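Local coordinates for protein formiminotetrahydrofolate cyclodeaminase (Thermotoga maritima, PDB 1O5H) that probably catalyses the release of ammonia from 5-formiminotetrahydrofolate, closing the one-carbon unit into a ring to give 5,10-methenyltetrahydrofolate, at residues 49-54 / 136-141; 149-154 / 204-209. All coordinates share one frame; numbering follows the deposited sequence.

Contacts 1 and 2 are neighbours in a helical fold without strands, their centres about 10 Å apart on the same side of the chain's centre. Contact 1 joins helix 36-56 to the end of helix 107-141; contact 2, later in the chain, joins helix 147-172, which follows helix 107-141, to the end of helix 178-206. They also touch each other: Val54 CG2 lies 3.5 Å from Thr150 OG1, and Ala139 CB packs on SE of the selenomethionine Met205 at 3.8 Å. Four helices thus pack together here, and residues of both contacts also touch the second subunit.

Contact 1 of 2, residues 49-54 / 136-141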
# COMPACT_ATOMS: atom_id res chain seq x y z
N ALA A 49 3.22 8.41 6.98
CA ALA A 49 3.89 9.59 6.45
C ALA A 49 2.93 10.53 5.72
O ALA A 49 3.04 11.74 5.89
CB ALA A 49 5.04 9.21 5.56
N LEU A 50 1.99 10.01 4.94
CA LEU A 50 1.02 10.92 4.34
C LEU A 50 0.23 11.64 5.43
O LEU A 50 0.04 12.85 5.38
CB LEU A 50 0.10 10.21 3.37
CG LEU A 50 0.81 9.62 2.15
CD1 LEU A 50 -0.03 8.49 1.60
CD2 LEU A 50 1.07 10.66 1.07
N ALA A 51 -0.21 10.90 6.45
CA ALA A 51 -0.99 11.53 7.50
C ALA A 51 -0.15 12.60 8.15
O ALA A 51 -0.65 13.69 8.46
CB ALA A 51 -1.42 10.53 8.50
N GLU A 52 1.13 12.31 8.36
CA GLU A 52 2.02 13.30 8.90
C GLU A 52 2.12 14.53 7.97
O GLU A 52 2.10 15.67 8.45
CB GLU A 52 3.39 12.70 9.14
CG GLU A 52 4.26 13.58 10.01
CD GLU A 52 5.58 12.94 10.37
OE1 GLU A 52 5.68 11.70 10.37
OE2 GLU A 52 6.53 13.69 10.67
N MSE A 53 2.21 14.30 6.66
CA MSE A 53 2.29 15.40 5.71
C MSE A 53 1.10 16.31 5.83
O MSE A 53 1.26 17.51 5.98
CB MSE A 53 2.41 14.89 4.30
CG MSE A 53 2.12 15.94 3.23
SE MSE A 53 2.44 15.07 1.52
CE MSE A 53 1.80 16.62 0.18
N VAL A 54 -0.10 15.74 5.79
CA VAL A 54 -1.31 16.52 5.93
C VAL A 54 -1.31 17.28 7.26
O VAL A 54 -1.70 18.46 7.30
CB VAL A 54 -2.57 15.65 5.79
CG1 VAL A 54 -3.80 16.48 6.04
CG2 VAL A 54 -2.64 15.01 4.38
N GLU A 136 -9.24 9.95 10.37
CA GLU A 136 -10.57 10.53 10.57
C GLU A 136 -10.47 11.99 11.08
O GLU A 136 -11.18 12.89 10.59
CB GLU A 136 -11.44 9.70 11.48
CG GLU A 136 -12.87 10.16 11.43
CD GLU A 136 -13.80 9.34 12.29
OE1 GLU A 136 -13.48 8.18 12.64
OE2 GLU A 136 -14.89 9.88 12.60
N LYS A 137 -9.59 12.24 12.04
CA LYS A 137 -9.39 13.60 12.51
C LYS A 137 -8.90 14.47 11.38
O LYS A 137 -9.40 15.58 11.19
CB LYS A 137 -8.47 13.65 13.73
CG LYS A 137 -9.21 13.25 15.02
CD LYS A 137 -8.28 12.88 16.17
CE LYS A 137 -9.09 12.33 17.33
NZ LYS A 137 -8.40 12.51 18.63
N LEU A 138 -7.96 13.97 10.57
CA LEU A 138 -7.46 14.78 9.47
C LEU A 138 -8.53 15.08 8.40
O LEU A 138 -8.64 16.20 7.91
CB LEU A 138 -6.24 14.11 8.84
CG LEU A 138 -5.00 14.03 9.72
CD1 LEU A 138 -3.94 13.21 9.04
CD2 LEU A 138 -4.45 15.40 10.05
N ALA A 139 -9.33 14.08 8.04
CA ALA A 139 -10.43 14.31 7.12
C ALA A 139 -11.26 15.48 7.58
O ALA A 139 -11.73 16.27 6.75
CB ALA A 139 -11.30 13.09 7.01
N GLU A 140 -11.45 15.61 8.89
CA GLU A 140 -12.45 16.56 9.38
C GLU A 140 -11.86 17.93 9.66
O GLU A 140 -12.43 18.93 9.29
CB GLU A 140 -13.15 16.00 10.61
CG GLU A 140 -14.39 16.77 11.02
CD GLU A 140 -14.99 16.24 12.31
OE1 GLU A 140 -14.66 15.08 12.70
OE2 GLU A 140 -15.79 16.99 12.93
N PHE A 141 -10.69 17.95 10.30
CA PHE A 141 -10.08 19.18 10.79
C PHE A 141 -8.79 19.54 10.08
O PHE A 141 -8.25 20.60 10.31
CB PHE A 141 -9.78 19.05 12.28
CG PHE A 141 -10.98 18.75 13.11
CD1 PHE A 141 -12.00 19.70 13.26
CD2 PHE A 141 -11.11 17.52 13.75
CE1 PHE A 141 -13.13 19.43 14.04
CE2 PHE A 141 -12.23 17.22 14.54
CZ PHE A 141 -13.25 18.18 14.69
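Leu138 carries this contact from one side, setting the forked end of its side chain against Ala51 and Val54, which lie one turn apart on helix 36-56. Its CD1 branch meets the CB of Ala51 at 3.7 Å and also lies beside the carbonyl oxygen of that residue, a van der Waals neighbour with no polar bond involved. The second branch, CD2, approaches Val54 more loosely, with CG1 of the valine 4.2 Å away. The leucine CG stands anti to its own carbonyl carbon (chi1 -67°), while a chi2 of 173° puts CD1 anti to CA, on the Ala51 side, and leaves CD2 for Val54. Val54 holds CG1 anti to its backbone nitrogen (chi1 176°), presenting that methyl to Leu138 while the other turns to helix 147-172. The backbones stay well apart, the nearest CA atoms being those of Val54 and Leu138 at 7.3 Å, so a single long side chain bridges the interval between an alanine and a valine. This is helix-to-helix packing inside a protein without strands, whose all-helical architecture was described as a new fold; the two segments run in the same general direction. Around this apolar core, Met71 and Ile74 of helix 68-100 pack on Leu138, adding a third helix. Charged residues of both segments have partners on other helices: Glu52 forms a salt bridge with Arg82, and Glu136 forms one with Arg201. Helix 36-56 also turns a face to the partner chain, where Val27 of the second subunit packs on Ala49, Leu50 and Met53.

Contact 2 of 2, residues 149-154 / 204-209; sequences DTLNAA and KMLEGI
Where Leu206 meets Thr150 and Leu151, no flat group enters the interface; the carboxylate of Asp149 and the amide of Asn152, on segment 149-154, both bond to the second subunit. Asp149 OD1 accepts a hydrogen bond from the backbone nitrogen of Gly36 of the second subunit, and Asn152 ND2 bonds to OD1 of Asn167, also of the second subunit. What remains between the helices is aliphatic. The CD1 methyl of Leu206 lies 3.8 Å from Thr150 CB and 3.9 Å from Thr150 CG2, the two side chains crossing at about a right angle. A chi1 of -67° swings CG of Leu206 to the side of its backbone nitrogen and brings CD1 to the threonine. Leu206 CB lies alongside Leu151 CG at 4.0 Å. The two leucine side chains run antiparallel, each passing beside the other. Farther along, Leu151 CD1 approaches Ile209 CD1 at 4.2 Å. A backbone bond from Ile209 N to Leu206 O, 3.1 Å long, keeps the chain wound here, and the isoleucine comes to lie on the same face as Leu206. Leu135 of helix 107-141 packs on Thr150 as well. The local directions of the segments are antiparallel, as befits a helical hairpin: helices 147-172 and 178-206, consecutive in the chain, pack side by side, with this apolar seam joining the start of one to the end of the other.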
# COMPACT_ATOMS: atom_id res chain seq x y z
N ASP A 149 -4.46 13.53 -0.19
CA ASP A 149 -3.43 12.78 0.52
C ASP A 149 -3.98 12.02 1.72
O ASP A 149 -3.55 10.92 2.01
CB ASP A 149 -2.29 13.67 0.93
CG ASP A 149 -1.51 14.15 -0.24
OD1 ASP A 149 -1.28 13.34 -1.16
OD2 ASP A 149 -1.08 15.32 -0.33
N THR A 150 -4.94 12.60 2.40
CA THR A 150 -5.62 11.88 3.46
C THR A 150 -6.32 10.64 2.92
O THR A 150 -6.19 9.56 3.49
CB THR A 150 -6.64 12.78 4.10
OG1 THR A 150 -5.94 13.91 4.66
CG2 THR A 150 -7.29 12.08 5.29
N LEU A 151 -7.06 10.81 1.82
CA LEU A 151 -7.82 9.72 1.23
C LEU A 151 -6.85 8.64 0.83
O LEU A 151 -7.05 7.47 1.13
CB LEU A 151 -8.57 10.19 -0.00
CG LEU A 151 -10.06 9.91 -0.03
CD1 LEU A 151 -10.55 10.18 -1.40
CD2 LEU A 151 -10.43 8.47 0.41
N ASN A 152 -5.77 9.04 0.19
CA ASN A 152 -4.78 8.10 -0.25
C ASN A 152 -4.33 7.31 0.94
O ASN A 152 -4.21 6.08 0.87
CB ASN A 152 -3.61 8.83 -0.87
CG ASN A 152 -3.93 9.36 -2.24
OD1 ASN A 152 -5.03 9.13 -2.78
ND2 ASN A 152 -2.96 10.03 -2.84
N ALA A 153 -4.10 8.01 2.05
CA ALA A 153 -3.61 7.33 3.23
C ALA A 153 -4.67 6.39 3.79
O ALA A 153 -4.34 5.30 4.26
CB ALA A 153 -3.13 8.28 4.25
N ALA A 154 -5.94 6.76 3.68
CA ALA A 154 -6.99 5.85 4.13
C ALA A 154 -7.04 4.59 3.29
O ALA A 154 -7.16 3.45 3.79
CB ALA A 154 -8.31 6.53 4.12
N LYS A 204 -16.49 8.65 3.11
CA LYS A 204 -17.76 9.34 2.94
C LYS A 204 -17.52 10.85 3.02
O LYS A 204 -17.89 11.57 2.10
CB LYS A 204 -18.77 8.85 3.99
CG LYS A 204 -20.24 9.19 3.72
N MSE A 205 -16.87 11.32 4.08
CA MSE A 205 -16.44 12.70 4.22
C MSE A 205 -15.63 13.26 3.04
O MSE A 205 -15.83 14.38 2.62
CB MSE A 205 -15.62 12.82 5.48
CG MSE A 205 -15.89 14.04 6.34
SE MSE A 205 -14.90 13.70 7.98
CE MSE A 205 -15.79 11.91 8.58
N LEU A 206 -14.73 12.48 2.47
CA LEU A 206 -13.84 13.03 1.48
C LEU A 206 -14.13 12.68 0.03
O LEU A 206 -13.45 13.18 -0.86
CB LEU A 206 -12.40 12.62 1.81
CG LEU A 206 -11.80 13.18 3.08
CD1 LEU A 206 -10.30 13.03 3.04
CD2 LEU A 206 -12.17 14.63 3.21
N GLU A 207 -15.13 11.85 -0.25
CA GLU A 207 -15.29 11.37 -1.64
C GLU A 207 -15.45 12.53 -2.65
O GLU A 207 -15.02 12.44 -3.80
CB GLU A 207 -16.42 10.33 -1.79
CG GLU A 207 -17.83 10.87 -1.53
CD GLU A 207 -18.88 10.41 -2.55
OE1 GLU A 207 -18.51 10.01 -3.68
OE2 GLU A 207 -20.10 10.46 -2.22
N GLY A 208 -16.05 13.63 -2.20
CA GLY A 208 -16.37 14.73 -3.09
C GLY A 208 -15.19 15.50 -3.67
O GLY A 208 -15.33 16.29 -4.61
N ILE A 209 -14.01 15.30 -3.11
CA ILE A 209 -12.90 16.12 -3.55
C ILE A 209 -12.52 15.73 -4.95
O ILE A 209 -11.79 16.43 -5.63
CB ILE A 209 -11.71 15.93 -2.65
CG1 ILE A 209 -11.12 14.53 -2.88
CG2 ILE A 209 -12.13 16.15 -1.20
CD1 ILE A 209 -9.78 14.27 -2.23